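Side-chain contacts in phosphatidylglycerophosphatase B (Bacillus subtilis, PDB 6FMX), which removes the terminal phosphate of phosphatidylglycerophosphate to give phosphatidylglycerol and also dephosphorylates undecaprenyl pyrophosphate in the cell membrane: residues F27-I32 and D194-F199; I32-I37 and F134-G139; V150-L155 and K167-I172. All coordinates share one frame; numbering follows the deposited sequence.

Contact 1: F27-I32 and D194-F199; sequences FLFFLI and DVLGGF. With OLC ((2R)-2,3-dihydroxypropyl (9Z)-octadec-9-enoate), chain C; OLC ((2R)-2,3-dihydroxypropyl (9Z)-octadec-9-enoate), chain D.
F29 and F30 of transmembrane helix 21-36 meet L196 and G197 just past the end of phosphatase motif III, at the start of transmembrane helix 192-215. The evidence for close approach is the backbone: F30 CA and G197 CA are 5.5 Å apart. The F30 ring presents CD1 obliquely to the carbonyl, at 3.7 Å from G197 O.

F29 works differently. CG stands anti to the backbone N (chi1 174°), which carries the ring out toward helix 192-215, where its edge does the touching. CE2 lies 3.9 Å from L196 O, near the ring plane, and 4.1 Å from L196 CB. Across the ring, the opposite edge borders the acyl chain of a monoolein molecule, with F29 CD1 3.8 Å from C11 of OLC (chain C). The ring is thus wedged edge-on between protein and lipid.

D194, which opens segment 194-199 and probably supports the catalytic histidine, is anchored by R120 and S135. Further along helix 192-215, F29 and F30 both touch S200, and F30 also L201. The far side of segment 194-199 packs through V195 and F199 on helix 139-158, and V195 reaches helix 166-186 as well.

Contact 2: I32-I37 and F134-G139; sequences ILAAAI and FSFPSG. With WO4 (tungstate(VI)ion), chain G; OLC ((2R)-2,3-dihydroxypropyl (9Z)-octadec-9-enoate), chain C; OLC ((2R)-2,3-dihydroxypropyl (9Z)-octadec-9-enoate), chain D.
The F136 ring, projecting from the loop that leads into phosphatase motif II, plugs against L33, A34 and I37 at the extracellular end of helix 21-36. Its CG is anti to the backbone N, and the second torsion turns a face to I37. That face receives a CH-pi contact: I37 CD1 sits 3.9 Å from the ring centroid, only 13° off the normal. I37 achieves this with CG1 between its backbone N and carbonyl carbon (chi1 57°), while the CG2 branch reaches F136 CE2 at 4.1 Å.

The outer end of the ring meets the backbone and CB atoms of L33 and A34. F136 CZ is 4.0 Å from A34 CA, an oblique approach, and A34 CB lies 4.1 Å from F136 CE1. L33 adds its CB at the same end, but its CD2 turns to the lipid, 3.6 Å from C4 of OLC (chain C). F30 meets the CE1 rim of the F136 ring, CE1 to CE1.

Beyond F136 a cis peptide precedes P137, and the chain turns into the tungstate pocket, where the anion probably stands in for a substrate phosphate. S138, the N-cap residue of helix 139-158, gives a hydrogen bond from OG to tungstate O4 at 2.8 Å. G139 N donates to tungstate O2 at 2.9 Å, nearly straight at 173°.

Contact 3: V150-L155 and K167-I172; sequences VIAYFL and KMVYII
A152 and Y153 of helix 139-158 face V169 and Y170 of helix 166-186 across an antiparallel pair of transmembrane helices joined by a short cytoplasmic connection. The axes of segments 150-155 and 167-172 approach to 9.0 Å with 161° between their directions, and the nearest CA atoms are those of A152 and Y170, 5.8 Å apart.

A152 packs first. Its CB touches V169 CG1 at 3.7 Å and also lies over one face of the Y170 ring, 4.2 Å from the centroid and 27° off the normal, a CH-pi contact displaced toward the CD1–CE1 side of the ring.

Y153 follows with a different kind of approach. The two tyrosine side chains run alongside each other in the same direction, and Y170 OH rests near the plane of the Y153 ring at its edge, 3.5 Å from Y153 CD1. The same hydroxyl oxygen is 3.2 Å from Y153 CA. Y170 gets there with CG anti to its carbonyl carbon (chi1 -83°), which swings the ring across A152. Replacing Y170 with an alanine would probably open a gap over the A152 methyl and leave the Y153 ring edge without its neighbour. Y153 OH itself is bound to D213 and K217 near the end of helix 192-215.

F154 points away from helix 166-186, and Y153 CD2 stands 3.8 Å above its ring plane. Around this pair, V150 packs on helix 192-215, F154 on helices 96-118 and 74-92, and I151 on helix 74-92.

Contacts 1 and 2 form one continuous region: both use helix 21-36, share I32 and border the same two lipid molecules, and D194 of contact 1 pairs with S135 and S138 of contact 2. Contact 2 is the most buried, all four touching residues being covered; contacts 1 and 3 are partly buried. Contact 3 lies on the other side of the chain's centre from contact 2, away from the annotated sites. All three are largely apolar, though carbonyl oxygens take part in contact 1 and a tyrosine hydroxyl in contact 3. An aromatic face lies under an isoleucine methyl beside the anion pocket in contact 2, and under an alanine methyl in contact 3.

Contact 1: F27-I32 and D194-F199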
loop_
_atom_site.group_PDB
_atom_site.type_symbol
_atom_site.label_atom_id
_atom_site.label_comp_id
_atom_site.label_asym_id
_atom_site.label_seq_id
_atom_site.Cartn_x
_atom_site.Cartn_y
_atom_site.Cartn_z
ATOM N N PHE A 27 -6.370 -12.543 -1.491
ATOM C CA PHE A 27 -5.355 -13.545 -1.181
ATOM C C PHE A 27 -5.138 -14.484 -2.356
ATOM O O PHE A 27 -3.993 -14.824 -2.688
ATOM C CB PHE A 27 -5.765 -14.334 0.061
ATOM C CG PHE A 27 -4.802 -15.415 0.440
ATOM C CD1 PHE A 27 -3.542 -15.103 0.923
ATOM C CD2 PHE A 27 -5.164 -16.748 0.333
ATOM C CE1 PHE A 27 -2.655 -16.101 1.279
ATOM C CE2 PHE A 27 -4.285 -17.749 0.692
ATOM C CZ PHE A 27 -3.028 -17.424 1.166
ATOM N N LEU A 28 -6.227 -14.921 -2.993
ATOM C CA LEU A 28 -6.104 -15.776 -4.167
ATOM C C LEU A 28 -5.463 -15.021 -5.327
ATOM O O LEU A 28 -4.679 -15.595 -6.090
ATOM C CB LEU A 28 -7.477 -16.312 -4.565
ATOM C CG LEU A 28 -8.048 -17.331 -3.572
ATOM C CD1 LEU A 28 -9.446 -17.778 -3.973
ATOM C CD2 LEU A 28 -7.120 -18.522 -3.450
ATOM N N PHE A 29 -5.786 -13.735 -5.473
ATOM C CA PHE A 29 -5.157 -12.937 -6.518
ATOM C C PHE A 29 -3.653 -12.848 -6.306
ATOM O O PHE A 29 -2.881 -12.891 -7.269
ATOM C CB PHE A 29 -5.767 -11.536 -6.563
ATOM C CG PHE A 29 -5.078 -10.610 -7.527
ATOM C CD1 PHE A 29 -5.289 -10.723 -8.892
ATOM C CD2 PHE A 29 -4.206 -9.637 -7.069
ATOM C CE1 PHE A 29 -4.652 -9.871 -9.781
ATOM C CE2 PHE A 29 -3.570 -8.784 -7.956
ATOM C CZ PHE A 29 -3.793 -8.904 -9.315
ATOM N N PHE A 30 -3.213 -12.715 -5.054
ATOM C CA PHE A 30 -1.779 -12.629 -4.800
ATOM C C PHE A 30 -1.073 -13.929 -5.163
ATOM O O PHE A 30 0.016 -13.906 -5.750
ATOM C CB PHE A 30 -1.500 -12.269 -3.343
ATOM C CG PHE A 30 -0.047 -12.336 -2.986
ATOM C CD1 PHE A 30 0.800 -11.281 -3.280
ATOM C CD2 PHE A 30 0.477 -13.451 -2.357
ATOM C CE1 PHE A 30 2.143 -11.344 -2.963
ATOM C CE2 PHE A 30 1.822 -13.513 -2.033
ATOM C CZ PHE A 30 2.655 -12.460 -2.339
ATOM N N LEU A 31 -1.664 -15.073 -4.796
ATOM C CA LEU A 31 -1.053 -16.359 -5.123
ATOM C C LEU A 31 -0.901 -16.526 -6.624
ATOM O O LEU A 31 0.138 -16.991 -7.109
ATOM C CB LEU A 31 -1.884 -17.514 -4.556
ATOM C CG LEU A 31 -2.064 -17.636 -3.044
ATOM C CD1 LEU A 31 -2.924 -18.867 -2.690
ATOM C CD2 LEU A 31 -0.708 -17.714 -2.373
ATOM N N ILE A 32 -1.936 -16.159 -7.374
ATOM C CA ILE A 32 -1.889 -16.294 -8.821
ATOM C C ILE A 32 -0.804 -15.393 -9.398
ATOM O O ILE A 32 -0.046 -15.802 -10.286
ATOM C CB ILE A 32 -3.280 -16.005 -9.410
ATOM C CG1 ILE A 32 -4.177 -17.220 -9.165
ATOM C CG2 ILE A 32 -3.190 -15.699 -10.888
ATOM C CD1 ILE A 32 -5.629 -16.962 -9.422
ATOM N N ASP A 194 4.736 -6.246 -9.160
ATOM C CA ASP A 194 5.126 -5.990 -7.775
ATOM C C ASP A 194 4.114 -5.083 -7.091
ATOM O O ASP A 194 3.793 -5.269 -5.910
ATOM C CB ASP A 194 6.504 -5.328 -7.679
ATOM C CG ASP A 194 7.596 -6.104 -8.364
ATOM O OD1 ASP A 194 7.528 -7.353 -8.403
ATOM O OD2 ASP A 194 8.552 -5.437 -8.824
ATOM N N VAL A 195 3.637 -4.070 -7.817
ATOM C CA VAL A 195 2.700 -3.103 -7.252
ATOM C C VAL A 195 1.352 -3.762 -6.988
ATOM O O VAL A 195 0.765 -3.604 -5.909
ATOM C CB VAL A 195 2.568 -1.892 -8.190
ATOM C CG1 VAL A 195 1.380 -1.023 -7.782
ATOM C CG2 VAL A 195 3.869 -1.082 -8.180
ATOM N N LEU A 196 0.831 -4.492 -7.980
ATOM C CA LEU A 196 -0.445 -5.178 -7.803
ATOM C C LEU A 196 -0.367 -6.204 -6.677
ATOM O O LEU A 196 -1.314 -6.349 -5.898
ATOM C CB LEU A 196 -0.879 -5.844 -9.112
ATOM C CG LEU A 196 -1.163 -4.979 -10.340
ATOM C CD1 LEU A 196 -1.474 -5.853 -11.541
ATOM C CD2 LEU A 196 -2.303 -4.034 -10.081
ATOM N N GLY A 197 0.756 -6.923 -6.574
ATOM C CA GLY A 197 0.926 -7.856 -5.471
ATOM C C GLY A 197 0.879 -7.176 -4.119
ATOM O O GLY A 197 0.243 -7.672 -3.185
ATOM N N GLY A 198 1.551 -6.028 -3.992
ATOM C CA GLY A 198 1.514 -5.296 -2.738
ATOM C C GLY A 198 0.157 -4.679 -2.468
ATOM O O GLY A 198 -0.320 -4.685 -1.328
ATOM N N PHE A 199 -0.484 -4.133 -3.509
ATOM C CA PHE A 199 -1.860 -3.653 -3.397
ATOM C C PHE A 199 -2.759 -4.711 -2.773
ATOM O O PHE A 199 -3.471 -4.447 -1.797
ATOM C CB PHE A 199 -2.413 -3.275 -4.775
ATOM C CG PHE A 199 -2.067 -1.878 -5.229
ATOM C CD1 PHE A 199 -1.419 -0.988 -4.391
ATOM C CD2 PHE A 199 -2.408 -1.461 -6.506
ATOM C CE1 PHE A 199 -1.108 0.295 -4.828
ATOM C CE2 PHE A 199 -2.097 -0.172 -6.948
ATOM C CZ PHE A 199 -1.449 0.701 -6.107
HETATM C C18 OLC C . -10.745 -11.377 -7.430
HETATM C C10 OLC C . -8.043 -12.738 -11.445
HETATM C C9 OLC C . -7.097 -12.568 -12.346
HETATM C C17 OLC C . -10.914 -12.570 -8.372
HETATM C C11 OLC C . -7.744 -13.330 -10.066
HETATM C C8 OLC C . -5.651 -12.948 -12.031
HETATM C C24 OLC C . 0.382 -17.144 -20.080
HETATM C C16 OLC C . -11.206 -13.873 -7.620
HETATM C C12 OLC C . -8.547 -14.626 -9.925
HETATM C C7 OLC C . -4.715 -12.354 -13.086
HETATM C C15 OLC C . -10.024 -14.320 -6.758
HETATM C C13 OLC C . -8.494 -15.231 -8.526
HETATM C C6 OLC C . -3.288 -12.292 -12.539
HETATM C C14 OLC C . -8.687 -14.146 -7.479
HETATM C C5 OLC C . -2.520 -11.176 -13.240
HETATM C C4 OLC C . -1.284 -11.759 -13.914
HETATM C C3 OLC C . -1.682 -12.369 -15.257
HETATM C C2 OLC C . -1.471 -13.876 -15.185
HETATM C C21 OLC C . -0.687 -15.731 -18.349
HETATM C C1 OLC C . -1.535 -14.441 -16.597
HETATM C C22 OLC C . 0.247 -16.893 -18.584
HETATM O O19 OLC C . -2.341 -14.030 -17.364
HETATM O O25 OLC C . 1.517 -17.943 -20.282
HETATM O O23 OLC C . 1.482 -16.525 -18.054
HETATM O O20 OLC C . -0.635 -15.437 -16.984
HETATM C C18 OLC D . -7.190 -20.732 -9.417
HETATM C C10 OLC D . -0.333 -21.362 -7.422
HETATM C C9 OLC D . 0.511 -21.423 -6.412
HETATM C C17 OLC D . -7.533 -19.901 -8.184
HETATM C C11 OLC D . -1.169 -20.111 -7.651
HETATM C C8 OLC D . 0.663 -20.240 -5.457
HETATM C C24 OLC D . 10.762 -21.674 -11.199
HETATM C C16 OLC D . -6.769 -20.458 -6.986
HETATM C C12 OLC D . -2.641 -20.490 -7.770
HETATM C C7 OLC D . 2.055 -20.241 -4.826
HETATM C C15 OLC D . -5.269 -20.310 -7.226
HETATM C C13 OLC D . -3.060 -21.369 -6.589
HETATM C C6 OLC D . 3.039 -19.565 -5.777
HETATM C C14 OLC D . -4.499 -21.081 -6.153
HETATM C C5 OLC D . 4.434 -20.139 -5.539
HETATM C C4 OLC D . 5.336 -19.791 -6.715
HETATM C C3 OLC D . 5.362 -20.953 -7.702
HETATM C C2 OLC D . 6.283 -20.610 -8.867
HETATM C C21 OLC D . 9.980 -21.251 -8.892
HETATM C C1 OLC D . 7.729 -20.901 -8.475
HETATM C C22 OLC D . 10.779 -22.192 -9.769
HETATM O O19 OLC D . 8.029 -21.018 -7.335
HETATM O O25 OLC D . 12.086 -21.525 -11.626
HETATM O O23 OLC D . 12.096 -22.221 -9.301
HETATM O O20 OLC D . 8.716 -21.048 -9.456
#

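Contact 2: I32-I37 and F134-G139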
loop_
_atom_site.group_PDB
_atom_site.type_symbol
_atom_site.label_atom_id
_atom_site.label_comp_id
_atom_site.label_asym_id
_atom_site.label_seq_id
_atom_site.Cartn_x
_atom_site.Cartn_y
_atom_site.Cartn_z
ATOM N N ILE A 32 -1.936 -16.159 -7.374
ATOM C CA ILE A 32 -1.889 -16.294 -8.821
ATOM C C ILE A 32 -0.804 -15.393 -9.398
ATOM O O ILE A 32 -0.046 -15.802 -10.286
ATOM C CB ILE A 32 -3.280 -16.005 -9.410
ATOM C CG1 ILE A 32 -4.177 -17.220 -9.165
ATOM C CG2 ILE A 32 -3.190 -15.699 -10.888
ATOM C CD1 ILE A 32 -5.629 -16.962 -9.422
ATOM N N LEU A 33 -0.683 -14.172 -8.870
ATOM C CA LEU A 33 0.389 -13.277 -9.303
ATOM C C LEU A 33 1.765 -13.818 -8.927
ATOM O O LEU A 33 2.706 -13.748 -9.730
ATOM C CB LEU A 33 0.193 -11.887 -8.699
ATOM C CG LEU A 33 -0.368 -10.800 -9.599
ATOM C CD1 LEU A 33 -0.298 -9.469 -8.873
ATOM C CD2 LEU A 33 0.435 -10.753 -10.887
ATOM N N ALA A 34 1.911 -14.322 -7.698
ATOM C CA ALA A 34 3.188 -14.874 -7.260
ATOM C C ALA A 34 3.638 -16.042 -8.127
ATOM O O ALA A 34 4.846 -16.285 -8.246
ATOM C CB ALA A 34 3.103 -15.305 -5.797
ATOM N N ALA A 35 2.699 -16.762 -8.732
ATOM C CA ALA A 35 3.033 -17.776 -9.719
ATOM C C ALA A 35 3.276 -17.169 -11.093
ATOM O O ALA A 35 4.235 -17.544 -11.776
ATOM C CB ALA A 35 1.914 -18.821 -9.797
ATOM N N ALA A 36 2.443 -16.205 -11.488
ATOM C CA ALA A 36 2.492 -15.686 -12.849
ATOM C C ALA A 36 3.793 -14.948 -13.133
ATOM O O ALA A 36 4.251 -14.943 -14.278
ATOM C CB ALA A 36 1.298 -14.767 -13.111
ATOM N N ILE A 37 4.414 -14.344 -12.115
ATOM C CA ILE A 37 5.652 -13.604 -12.344
ATOM C C ILE A 37 6.803 -14.508 -12.760
ATOM O O ILE A 37 7.848 -14.012 -13.206
ATOM C CB ILE A 37 6.058 -12.794 -11.095
ATOM C CG1 ILE A 37 6.207 -13.694 -9.868
ATOM C CG2 ILE A 37 5.019 -11.701 -10.817
ATOM C CD1 ILE A 37 6.866 -12.981 -8.705
ATOM N N PHE A 134 14.700 -6.989 -2.563
ATOM C CA PHE A 134 14.078 -7.640 -3.704
ATOM C C PHE A 134 12.795 -6.909 -4.094
ATOM O O PHE A 134 12.308 -6.024 -3.386
ATOM C CB PHE A 134 13.820 -9.117 -3.399
ATOM C CG PHE A 134 15.076 -9.940 -3.375
ATOM C CD1 PHE A 134 15.854 -10.052 -4.507
ATOM C CD2 PHE A 134 15.496 -10.568 -2.215
ATOM C CE1 PHE A 134 17.031 -10.792 -4.493
ATOM C CE2 PHE A 134 16.663 -11.311 -2.193
ATOM C CZ PHE A 134 17.434 -11.420 -3.331
ATOM N N SER A 135 12.252 -7.290 -5.252
ATOM C CA SER A 135 11.258 -6.467 -5.936
ATOM C C SER A 135 9.816 -6.810 -5.571
ATOM O O SER A 135 8.958 -5.922 -5.579
ATOM C CB SER A 135 11.438 -6.597 -7.450
ATOM O OG SER A 135 10.933 -5.463 -8.113
ATOM N N PHE A 136 9.514 -8.072 -5.257
ATOM C CA PHE A 136 8.130 -8.535 -5.152
ATOM C C PHE A 136 7.820 -9.042 -3.743
ATOM O O PHE A 136 8.531 -9.924 -3.243
ATOM C CB PHE A 136 7.858 -9.669 -6.177
ATOM C CG PHE A 136 6.414 -10.137 -6.215
ATOM C CD1 PHE A 136 5.972 -11.135 -5.361
ATOM C CD2 PHE A 136 5.510 -9.587 -7.114
ATOM C CE1 PHE A 136 4.646 -11.565 -5.388
ATOM C CE2 PHE A 136 4.180 -10.023 -7.156
ATOM C CZ PHE A 136 3.754 -11.010 -6.293
ATOM N N PRO A 137 6.751 -8.553 -3.091
ATOM C CA PRO A 137 5.826 -7.496 -3.529
ATOM C C PRO A 137 6.336 -6.104 -3.159
ATOM O O PRO A 137 7.195 -6.010 -2.281
ATOM C CB PRO A 137 4.532 -7.817 -2.770
ATOM C CG PRO A 137 4.984 -8.553 -1.539
ATOM C CD PRO A 137 6.293 -9.230 -1.864
ATOM N N SER A 138 5.815 -5.050 -3.799
ATOM C CA SER A 138 6.296 -3.695 -3.540
ATOM C C SER A 138 5.881 -3.230 -2.151
ATOM O O SER A 138 4.694 -3.218 -1.821
ATOM C CB SER A 138 5.758 -2.725 -4.596
ATOM O OG SER A 138 5.872 -1.381 -4.144
ATOM N N GLY A 139 6.862 -2.829 -1.342
ATOM C CA GLY A 139 6.550 -2.401 0.010
ATOM C C GLY A 139 5.805 -1.077 0.065
ATOM O O GLY A 139 4.899 -0.911 0.879
HETATM W W WO4 G . 9.809 -0.957 -2.224
HETATM O O1 WO4 G . 11.311 -0.389 -3.478
HETATM O O2 WO4 G . 9.661 -2.979 -2.125
HETATM O O3 WO4 G . 10.270 -0.356 -0.333
HETATM O O4 WO4 G . 8.094 -0.218 -2.957
HETATM C C18 OLC C . -10.745 -11.377 -7.430
HETATM C C10 OLC C . -8.043 -12.738 -11.445
HETATM C C9 OLC C . -7.097 -12.568 -12.346
HETATM C C17 OLC C . -10.914 -12.570 -8.372
HETATM C C11 OLC C . -7.744 -13.330 -10.066
HETATM C C8 OLC C . -5.651 -12.948 -12.031
HETATM C C24 OLC C . 0.382 -17.144 -20.080
HETATM C C16 OLC C . -11.206 -13.873 -7.620
HETATM C C12 OLC C . -8.547 -14.626 -9.925
HETATM C C7 OLC C . -4.715 -12.354 -13.086
HETATM C C15 OLC C . -10.024 -14.320 -6.758
HETATM C C13 OLC C . -8.494 -15.231 -8.526
HETATM C C6 OLC C . -3.288 -12.292 -12.539
HETATM C C14 OLC C . -8.687 -14.146 -7.479
HETATM C C5 OLC C . -2.520 -11.176 -13.240
HETATM C C4 OLC C . -1.284 -11.759 -13.914
HETATM C C3 OLC C . -1.682 -12.369 -15.257
HETATM C C2 OLC C . -1.471 -13.876 -15.185
HETATM C C21 OLC C . -0.687 -15.731 -18.349
HETATM C C1 OLC C . -1.535 -14.441 -16.597
HETATM C C22 OLC C . 0.247 -16.893 -18.584
HETATM O O19 OLC C . -2.341 -14.030 -17.364
HETATM O O25 OLC C . 1.517 -17.943 -20.282
HETATM O O23 OLC C . 1.482 -16.525 -18.054
HETATM O O20 OLC C . -0.635 -15.437 -16.984
HETATM C C18 OLC D . -7.190 -20.732 -9.417
HETATM C C10 OLC D . -0.333 -21.362 -7.422
HETATM C C9 OLC D . 0.511 -21.423 -6.412
HETATM C C17 OLC D . -7.533 -19.901 -8.184
HETATM C C11 OLC D . -1.169 -20.111 -7.651
HETATM C C8 OLC D . 0.663 -20.240 -5.457
HETATM C C24 OLC D . 10.762 -21.674 -11.199
HETATM C C16 OLC D . -6.769 -20.458 -6.986
HETATM C C12 OLC D . -2.641 -20.490 -7.770
HETATM C C7 OLC D . 2.055 -20.241 -4.826
HETATM C C15 OLC D . -5.269 -20.310 -7.226
HETATM C C13 OLC D . -3.060 -21.369 -6.589
HETATM C C6 OLC D . 3.039 -19.565 -5.777
HETATM C C14 OLC D . -4.499 -21.081 -6.153
HETATM C C5 OLC D . 4.434 -20.139 -5.539
HETATM C C4 OLC D . 5.336 -19.791 -6.715
HETATM C C3 OLC D . 5.362 -20.953 -7.702
HETATM C C2 OLC D . 6.283 -20.610 -8.867
HETATM C C21 OLC D . 9.980 -21.251 -8.892
HETATM C C1 OLC D . 7.729 -20.901 -8.475
HETATM C C22 OLC D . 10.779 -22.192 -9.769
HETATM O O19 OLC D . 8.029 -21.018 -7.335
HETATM O O25 OLC D . 12.086 -21.525 -11.626
HETATM O O23 OLC D . 12.096 -22.221 -9.301
HETATM O O20 OLC D . 8.716 -21.048 -9.456
#

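Contact 3: V150-L155 and K167-I172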
loop_
_atom_site.group_PDB
_atom_site.type_symbol
_atom_site.label_atom_id
_atom_site.label_comp_id
_atom_site.label_asym_id
_atom_site.label_seq_id
_atom_site.Cartn_x
_atom_site.Cartn_y
_atom_site.Cartn_z
ATOM N N VAL A 150 -6.973 2.122 6.055
ATOM C CA VAL A 150 -7.132 1.958 7.498
ATOM C C VAL A 150 -7.329 3.313 8.166
ATOM O O VAL A 150 -8.216 3.486 9.010
ATOM C CB VAL A 150 -5.923 1.211 8.087
ATOM C CG1 VAL A 150 -5.855 1.402 9.586
ATOM C CG2 VAL A 150 -6.012 -0.261 7.762
ATOM N N ILE A 151 -6.486 4.288 7.812
ATOM C CA ILE A 151 -6.653 5.639 8.343
ATOM C C ILE A 151 -8.047 6.157 8.028
ATOM O O ILE A 151 -8.737 6.710 8.895
ATOM C CB ILE A 151 -5.564 6.573 7.783
ATOM C CG1 ILE A 151 -4.218 6.292 8.449
ATOM C CG2 ILE A 151 -5.983 8.041 7.950
ATOM C CD1 ILE A 151 -3.033 7.014 7.773
ATOM N N ALA A 152 -8.482 5.981 6.778
ATOM C CA ALA A 152 -9.826 6.393 6.386
ATOM C C ALA A 152 -10.882 5.746 7.272
ATOM O O ALA A 152 -11.826 6.413 7.711
ATOM C CB ALA A 152 -10.078 6.038 4.921
ATOM N N TYR A 153 -10.737 4.445 7.541
ATOM C CA TYR A 153 -11.732 3.754 8.354
ATOM C C TYR A 153 -11.809 4.354 9.750
ATOM O O TYR A 153 -12.903 4.641 10.251
ATOM C CB TYR A 153 -11.417 2.256 8.435
ATOM C CG TYR A 153 -12.267 1.553 9.477
ATOM C CD1 TYR A 153 -13.596 1.266 9.220
ATOM C CD2 TYR A 153 -11.742 1.177 10.708
ATOM C CE1 TYR A 153 -14.397 0.629 10.165
ATOM C CE2 TYR A 153 -12.529 0.542 11.661
ATOM C CZ TYR A 153 -13.855 0.277 11.379
ATOM O OH TYR A 153 -14.638 -0.347 12.313
ATOM N N PHE A 154 -10.658 4.562 10.393
ATOM C CA PHE A 154 -10.672 5.056 11.762
ATOM C C PHE A 154 -11.014 6.539 11.847
ATOM O O PHE A 154 -11.632 6.967 12.828
ATOM C CB PHE A 154 -9.331 4.764 12.429
ATOM C CG PHE A 154 -9.182 3.329 12.862
ATOM C CD1 PHE A 154 -9.970 2.821 13.878
ATOM C CD2 PHE A 154 -8.264 2.489 12.242
ATOM C CE1 PHE A 154 -9.850 1.498 14.277
ATOM C CE2 PHE A 154 -8.131 1.156 12.635
ATOM C CZ PHE A 154 -8.921 0.658 13.655
ATOM N N LEU A 155 -10.656 7.335 10.837
ATOM C CA LEU A 155 -11.093 8.730 10.830
ATOM C C LEU A 155 -12.609 8.829 10.728
ATOM O O LEU A 155 -13.240 9.582 11.478
ATOM C CB LEU A 155 -10.435 9.502 9.686
ATOM C CG LEU A 155 -8.929 9.783 9.799
ATOM C CD1 LEU A 155 -8.470 10.616 8.606
ATOM C CD2 LEU A 155 -8.559 10.448 11.133
ATOM N N LYS A 167 -17.554 8.561 1.663
ATOM C CA LYS A 167 -17.131 8.111 0.342
ATOM C C LYS A 167 -15.930 8.909 -0.147
ATOM O O LYS A 167 -15.025 8.362 -0.789
ATOM C CB LYS A 167 -18.289 8.221 -0.648
ATOM N N MET A 168 -15.894 10.203 0.173
ATOM C CA MET A 168 -14.789 11.054 -0.257
ATOM C C MET A 168 -13.508 10.730 0.503
ATOM O O MET A 168 -12.404 10.818 -0.054
ATOM C CB MET A 168 -15.169 12.521 -0.059
ATOM C CG MET A 168 -14.311 13.505 -0.832
ATOM S SD MET A 168 -13.934 12.935 -2.501
ATOM C CE MET A 168 -15.581 12.848 -3.214
ATOM N N VAL A 169 -13.631 10.373 1.781
ATOM C CA VAL A 169 -12.447 10.018 2.555
ATOM C C VAL A 169 -11.814 8.755 1.986
ATOM O O VAL A 169 -10.590 8.675 1.810
ATOM C CB VAL A 169 -12.813 9.868 4.043
ATOM C CG1 VAL A 169 -11.618 9.380 4.846
ATOM C CG2 VAL A 169 -13.338 11.212 4.589
ATOM N N TYR A 170 -12.643 7.772 1.641
ATOM C CA TYR A 170 -12.120 6.522 1.103
ATOM C C TYR A 170 -11.591 6.707 -0.314
ATOM O O TYR A 170 -10.616 6.055 -0.713
ATOM C CB TYR A 170 -13.209 5.459 1.133
ATOM C CG TYR A 170 -13.365 4.760 2.464
ATOM C CD1 TYR A 170 -12.412 3.856 2.912
ATOM C CD2 TYR A 170 -14.482 4.984 3.261
ATOM C CE1 TYR A 170 -12.563 3.194 4.127
ATOM C CE2 TYR A 170 -14.642 4.327 4.469
ATOM C CZ TYR A 170 -13.681 3.432 4.895
ATOM O OH TYR A 170 -13.842 2.785 6.099
ATOM N N ILE A 171 -12.233 7.577 -1.094
ATOM C CA ILE A 171 -11.735 7.870 -2.435
ATOM C C ILE A 171 -10.354 8.502 -2.353
ATOM O O ILE A 171 -9.446 8.143 -3.112
ATOM C CB ILE A 171 -12.732 8.762 -3.198
ATOM C CG1 ILE A 171 -13.903 7.918 -3.699
ATOM C CG2 ILE A 171 -12.047 9.444 -4.376
ATOM C CD1 ILE A 171 -15.044 8.752 -4.278
ATOM N N ILE A 172 -10.160 9.422 -1.407
ATOM C CA ILE A 172 -8.849 10.038 -1.222
ATOM C C ILE A 172 -7.810 8.982 -0.865
ATOM O O ILE A 172 -6.700 8.973 -1.407
ATOM C CB ILE A 172 -8.920 11.143 -0.153
ATOM C CG1 ILE A 172 -9.722 12.330 -0.678
ATOM C CG2 ILE A 172 -7.515 11.608 0.215
ATOM C CD1 ILE A 172 -9.969 13.404 0.365
#